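C381 turret protein (Sulfolobus turreted icosahedral virus, PDB 4IND) probably builds part of the turrets on the capsid of this archaeal virus, folding into three successive jelly rolls and assembling as five copies. Local coordinates at residues P98-I110 with I157-F171. Residues are numbered along the deposited sequence; the frame is centred on the assembly and turned at random.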
loop_
_atom_site.group_PDB
_atom_site.type_symbol
_atom_site.label_atom_id
_atom_site.label_comp_id
_atom_site.label_asym_id
_atom_site.label_seq_id
_atom_site.Cartn_x
_atom_site.Cartn_y
_atom_site.Cartn_z
ATOM N N PRO A 98 25.090 -13.295 -20.901
ATOM C CA PRO A 98 24.109 -13.392 -19.817
ATOM C C PRO A 98 22.868 -14.158 -20.240
ATOM O O PRO A 98 22.521 -14.174 -21.424
ATOM C CB PRO A 98 23.800 -11.913 -19.477
ATOM C CG PRO A 98 24.181 -11.158 -20.672
ATOM C CD PRO A 98 25.364 -11.896 -21.273
ATOM N N PHE A 99 22.209 -14.783 -19.266
ATOM C CA PHE A 99 21.002 -15.561 -19.491
ATOM C C PHE A 99 19.834 -14.680 -19.956
ATOM O O PHE A 99 19.244 -14.924 -21.006
ATOM C CB PHE A 99 20.666 -16.293 -18.180
ATOM C CG PHE A 99 19.518 -17.269 -18.272
ATOM C CD1 PHE A 99 19.597 -18.386 -19.097
ATOM C CD2 PHE A 99 18.388 -17.110 -17.476
ATOM C CE1 PHE A 99 18.541 -19.321 -19.154
ATOM C CE2 PHE A 99 17.333 -18.040 -17.527
ATOM C CZ PHE A 99 17.415 -19.143 -18.364
ATOM N N PHE A 100 19.494 -13.671 -19.157
ATOM C CA PHE A 100 18.412 -12.745 -19.497
ATOM C C PHE A 100 17.135 -13.503 -19.869
ATOM O O PHE A 100 16.343 -13.028 -20.673
ATOM C CB PHE A 100 18.832 -11.848 -20.685
ATOM C CG PHE A 100 19.830 -10.751 -20.336
ATOM C CD1 PHE A 100 19.951 -10.273 -19.049
ATOM C CD2 PHE A 100 20.629 -10.187 -21.327
ATOM C CE1 PHE A 100 20.852 -9.273 -18.741
ATOM C CE2 PHE A 100 21.536 -9.188 -21.028
ATOM C CZ PHE A 100 21.654 -8.732 -19.733
ATOM N N ASN A 101 16.973 -14.697 -19.301
ATOM C CA ASN A 101 15.845 -15.589 -19.568
ATOM C C ASN A 101 15.829 -16.209 -20.957
ATOM O O ASN A 101 15.556 -17.400 -21.093
ATOM C CB ASN A 101 14.482 -14.937 -19.236
ATOM C CG ASN A 101 14.262 -14.798 -17.749
ATOM O OD1 ASN A 101 14.435 -15.768 -16.998
ATOM N ND2 ASN A 101 13.902 -13.589 -17.302
ATOM N N ASN A 102 16.128 -15.395 -21.976
ATOM C CA ASN A 102 16.013 -15.827 -23.362
ATOM C C ASN A 102 17.180 -15.427 -24.272
ATOM O O ASN A 102 17.088 -15.583 -25.475
ATOM C CB ASN A 102 14.698 -15.326 -23.976
ATOM C CG ASN A 102 13.476 -16.059 -23.433
ATOM O OD1 ASN A 102 12.689 -15.500 -22.676
ATOM N ND2 ASN A 102 13.312 -17.306 -23.832
ATOM N N ASN A 103 18.271 -14.920 -23.710
ATOM C CA ASN A 103 19.382 -14.461 -24.539
ATOM C C ASN A 103 20.383 -15.580 -24.769
ATOM O O ASN A 103 20.661 -16.367 -23.856
ATOM C CB ASN A 103 20.135 -13.314 -23.870
ATOM C CG ASN A 103 21.387 -12.927 -24.646
ATOM O OD1 ASN A 103 21.313 -12.607 -25.838
ATOM N ND2 ASN A 103 22.541 -12.964 -23.982
ATOM N N ASN A 104 20.939 -15.641 -25.969
ATOM C CA ASN A 104 22.136 -16.449 -26.181
ATOM C C ASN A 104 23.090 -15.849 -27.203
ATOM O O ASN A 104 23.928 -16.561 -27.770
ATOM C CB ASN A 104 21.775 -17.881 -26.559
ATOM C CG ASN A 104 20.902 -17.955 -27.776
ATOM O OD1 ASN A 104 20.999 -17.130 -28.687
ATOM N ND2 ASN A 104 20.020 -18.938 -27.796
ATOM N N THR A 105 22.955 -14.546 -27.458
ATOM C CA THR A 105 23.854 -13.867 -28.401
ATOM C C THR A 105 24.516 -12.618 -27.816
ATOM O O THR A 105 25.661 -12.328 -28.136
ATOM C CB THR A 105 23.153 -13.481 -29.706
ATOM O OG1 THR A 105 21.960 -12.750 -29.395
ATOM C CG2 THR A 105 22.796 -14.712 -30.527
ATOM N N MET A 106 23.806 -11.878 -26.975
ATOM C CA MET A 106 24.356 -10.628 -26.451
ATOM C C MET A 106 25.384 -10.923 -25.377
ATOM O O MET A 106 25.254 -11.895 -24.633
ATOM C CB MET A 106 23.230 -9.713 -25.929
ATOM C CG MET A 106 22.257 -9.322 -27.032
ATOM S SD MET A 106 21.018 -8.104 -26.547
ATOM C CE MET A 106 20.325 -8.930 -25.135
ATOM N N THR A 107 26.424 -10.098 -25.315
ATOM C CA THR A 107 27.572 -10.392 -24.452
ATOM C C THR A 107 28.027 -9.231 -23.582
ATOM O O THR A 107 27.737 -8.060 -23.873
ATOM C CB THR A 107 28.796 -10.806 -25.307
ATOM O OG1 THR A 107 29.068 -9.800 -26.286
ATOM C CG2 THR A 107 28.550 -12.127 -26.029
ATOM N N TYR A 108 28.762 -9.576 -22.525
ATOM C CA TYR A 108 29.585 -8.619 -21.797
ATOM C C TYR A 108 31.028 -8.835 -22.221
ATOM O O TYR A 108 31.459 -9.974 -22.433
ATOM C CB TYR A 108 29.483 -8.861 -20.295
ATOM C CG TYR A 108 28.120 -8.590 -19.709
ATOM C CD1 TYR A 108 27.348 -7.519 -20.152
ATOM C CD2 TYR A 108 27.609 -9.397 -18.700
ATOM C CE1 TYR A 108 26.108 -7.268 -19.599
ATOM C CE2 TYR A 108 26.360 -9.153 -18.143
ATOM C CZ TYR A 108 25.626 -8.082 -18.598
ATOM O OH TYR A 108 24.392 -7.836 -18.053
ATOM N N SER A 109 31.777 -7.745 -22.343
ATOM C CA SER A 109 33.205 -7.817 -22.604
ATOM C C SER A 109 33.963 -7.424 -21.324
ATOM O O SER A 109 33.813 -6.326 -20.808
ATOM C CB SER A 109 33.572 -6.916 -23.786
ATOM O OG SER A 109 34.953 -6.969 -24.034
ATOM N N ILE A 110 34.765 -8.343 -20.801
ATOM C CA ILE A 110 35.450 -8.122 -19.530
ATOM C C ILE A 110 36.939 -7.911 -19.760
ATOM O O ILE A 110 37.649 -8.815 -20.212
ATOM C CB ILE A 110 35.226 -9.333 -18.567
ATOM C CG1 ILE A 110 33.728 -9.612 -18.397
ATOM C CG2 ILE A 110 35.886 -9.096 -17.213
ATOM C CD1 ILE A 110 33.407 -10.839 -17.501
ATOM N N ILE A 157 20.862 -1.875 -14.945
ATOM C CA ILE A 157 22.102 -2.408 -15.528
ATOM C C ILE A 157 22.785 -1.319 -16.349
ATOM O O ILE A 157 22.142 -0.701 -17.189
ATOM C CB ILE A 157 21.787 -3.580 -16.447
ATOM C CG1 ILE A 157 21.121 -4.711 -15.643
ATOM C CG2 ILE A 157 23.056 -4.105 -17.142
ATOM C CD1 ILE A 157 20.554 -5.814 -16.536
ATOM N N PRO A 158 24.092 -1.079 -16.096
ATOM C CA PRO A 158 24.816 -0.003 -16.792
ATOM C C PRO A 158 25.008 -0.319 -18.271
ATOM O O PRO A 158 24.645 -1.415 -18.708
ATOM C CB PRO A 158 26.153 0.074 -16.045
ATOM C CG PRO A 158 26.314 -1.264 -15.386
ATOM C CD PRO A 158 24.919 -1.731 -15.064
ATOM N N LYS A 159 25.538 0.637 -19.032
ATOM C CA LYS A 159 25.627 0.494 -20.476
ATOM C C LYS A 159 26.787 -0.443 -20.821
ATOM O O LYS A 159 27.877 -0.006 -21.139
ATOM C CB LYS A 159 25.786 1.862 -21.148
ATOM C CG LYS A 159 25.741 1.815 -22.671
ATOM C CD LYS A 159 26.252 3.131 -23.285
ATOM C CE LYS A 159 25.301 4.286 -23.004
ATOM N NZ LYS A 159 25.689 5.517 -23.747
ATOM N N ILE A 160 26.531 -1.745 -20.742
ATOM C CA ILE A 160 27.586 -2.744 -20.934
ATOM C C ILE A 160 27.135 -3.942 -21.778
ATOM O O ILE A 160 27.911 -4.871 -22.015
ATOM C CB ILE A 160 28.078 -3.299 -19.575
ATOM C CG1 ILE A 160 26.900 -3.912 -18.826
ATOM C CG2 ILE A 160 28.765 -2.210 -18.745
ATOM C CD1 ILE A 160 27.319 -4.726 -17.581
ATOM N N ILE A 161 25.873 -3.953 -22.197
ATOM C CA ILE A 161 25.356 -5.079 -22.963
ATOM C C ILE A 161 25.665 -4.865 -24.426
ATOM O O ILE A 161 25.293 -3.846 -25.012
ATOM C CB ILE A 161 23.829 -5.254 -22.812
ATOM C CG1 ILE A 161 23.411 -5.293 -21.345
ATOM C CG2 ILE A 161 23.356 -6.514 -23.550
ATOM C CD1 ILE A 161 21.896 -5.118 -21.137
ATOM N N HIS A 162 26.353 -5.824 -25.033
ATOM C CA HIS A 162 26.729 -5.689 -26.440
ATOM C C HIS A 162 25.832 -6.487 -27.365
ATOM O O HIS A 162 25.578 -7.675 -27.128
ATOM C CB HIS A 162 28.182 -6.155 -26.675
ATOM C CG HIS A 162 29.196 -5.335 -25.958
ATOM N ND1 HIS A 162 29.747 -4.194 -26.503
ATOM C CD2 HIS A 162 29.760 -5.473 -24.736
ATOM C CE1 HIS A 162 30.609 -3.673 -25.652
ATOM N NE2 HIS A 162 30.639 -4.434 -24.571
ATOM N N THR A 163 25.411 -5.852 -28.458
ATOM C CA THR A 163 24.642 -6.562 -29.469
ATOM C C THR A 163 25.128 -6.191 -30.838
ATOM O O THR A 163 25.623 -5.078 -31.070
ATOM C CB THR A 163 23.107 -6.308 -29.358
ATOM O OG1 THR A 163 22.440 -7.041 -30.394
ATOM C CG2 THR A 163 22.780 -4.794 -29.508
ATOM N N SER A 164 25.010 -7.121 -31.768
ATOM C CA SER A 164 25.331 -6.796 -33.132
ATOM C C SER A 164 24.120 -7.016 -34.039
ATOM O O SER A 164 24.264 -7.150 -35.252
ATOM C CB SER A 164 26.545 -7.601 -33.601
ATOM O OG SER A 164 26.311 -8.980 -33.417
ATOM N N GLY A 165 22.922 -7.039 -33.456
ATOM C CA GLY A 165 21.720 -7.125 -34.271
ATOM C C GLY A 165 20.685 -8.165 -33.863
ATOM O O GLY A 165 19.599 -8.218 -34.434
ATOM N N ASN A 166 21.017 -9.008 -32.896
ATOM C CA ASN A 166 20.013 -9.890 -32.315
ATOM C C ASN A 166 20.212 -10.028 -30.823
ATOM O O ASN A 166 21.197 -9.524 -30.277
ATOM C CB ASN A 166 19.981 -11.248 -33.017
ATOM C CG ASN A 166 21.337 -11.879 -33.093
ATOM O OD1 ASN A 166 22.117 -11.794 -32.144
ATOM N ND2 ASN A 166 21.646 -12.502 -34.228
ATOM N N GLY A 167 19.259 -10.678 -30.163
ATOM C CA GLY A 167 19.316 -10.853 -28.723
ATOM C C GLY A 167 17.932 -10.638 -28.125
ATOM O O GLY A 167 17.072 -9.965 -28.716
ATOM N N TYR A 168 17.721 -11.205 -26.944
ATOM C CA TYR A 168 16.445 -11.093 -26.254
ATOM C C TYR A 168 16.687 -10.883 -24.788
ATOM O O TYR A 168 17.648 -11.405 -24.233
ATOM C CB TYR A 168 15.644 -12.396 -26.406
ATOM C CG TYR A 168 15.280 -12.747 -27.824
ATOM C CD1 TYR A 168 14.208 -12.149 -28.455
ATOM C CD2 TYR A 168 16.020 -13.688 -28.531
ATOM C CE1 TYR A 168 13.879 -12.470 -29.758
ATOM C CE2 TYR A 168 15.699 -14.020 -29.826
ATOM C CZ TYR A 168 14.629 -13.403 -30.436
ATOM O OH TYR A 168 14.302 -13.728 -31.726
ATOM N N ILE A 169 15.794 -10.131 -24.154
ATOM C CA ILE A 169 15.741 -10.084 -22.701
ATOM C C ILE A 169 14.263 -10.223 -22.342
ATOM O O ILE A 169 13.429 -9.544 -22.905
ATOM C CB ILE A 169 16.291 -8.762 -22.153
ATOM C CG1 ILE A 169 17.711 -8.526 -22.672
ATOM C CG2 ILE A 169 16.277 -8.768 -20.616
ATOM C CD1 ILE A 169 18.345 -7.220 -22.208
ATOM N N SER A 170 13.931 -11.151 -21.450
ATOM C CA SER A 170 12.546 -11.259 -20.987
ATOM C C SER A 170 12.495 -11.067 -19.482
ATOM O O SER A 170 13.455 -11.377 -18.785
ATOM C CB SER A 170 11.969 -12.637 -21.324
ATOM O OG SER A 170 11.915 -12.832 -22.717
ATOM N N PHE A 171 11.361 -10.589 -18.978
ATOM C CA PHE A 171 11.161 -10.496 -17.535
ATOM C C PHE A 171 9.669 -10.430 -17.225
ATOM O O PHE A 171 8.873 -10.095 -18.091
ATOM C CB PHE A 171 11.935 -9.304 -16.944
ATOM C CG PHE A 171 11.877 -8.056 -17.778
ATOM C CD1 PHE A 171 10.835 -7.150 -17.637
ATOM C CD2 PHE A 171 12.875 -7.777 -18.692
ATOM C CE1 PHE A 171 10.780 -5.994 -18.407
ATOM C CE2 PHE A 171 12.830 -6.620 -19.465
ATOM C CZ PHE A 171 11.780 -5.725 -19.324
HETATM O O HOH W 1 30.666 -5.350 -21.651
#
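Ser170 O takes the side-chain amide of Asn101 at 2.7 Å from ND2, a nearly straight bond in which Ser170 O lies in the plane of the Asn101 amide, but ND2 stands above the plane of the Ser170 carbonyl. It opens the interface between the first and second of three jelly rolls, a worked example of tandem β-domains joined by a loop of one domain laid against two strands, 160-163 and 168-171, that belong to different sheets of the next. Two further bonds grip Ser170: its N donates to Phe100 O, and its OG to Asn102 OD1 at 2.8 Å. The other amide atom of Asn101, OD1, accepts from Thr123 N within the first domain, so this one side chain spans the domain boundary. Inside the loop, Asn103 OD1 accepts from Thr105 N, an Asx turn, and from Met106 N, the wider Asx motif; Met106 CB points toward the second domain. Bent at its third torsion (chi3 -55°), Met106 brings CE to 3.6 Å from Ile169 CG1. The Phe100 ring is sandwiched, with Pro98 CB over its centre on one face and Ile169 CD1 offset toward the rim on the other. At the far end, Thr107 and His162 form a lone antiparallel hydrogen-bonded pair, while Ile160 CD1 approaches Tyr108 CE1 at 3.5 Å. There a water accepts from Ser109 N at 2.7 Å and donates to Ile160 O, linking the two backbones.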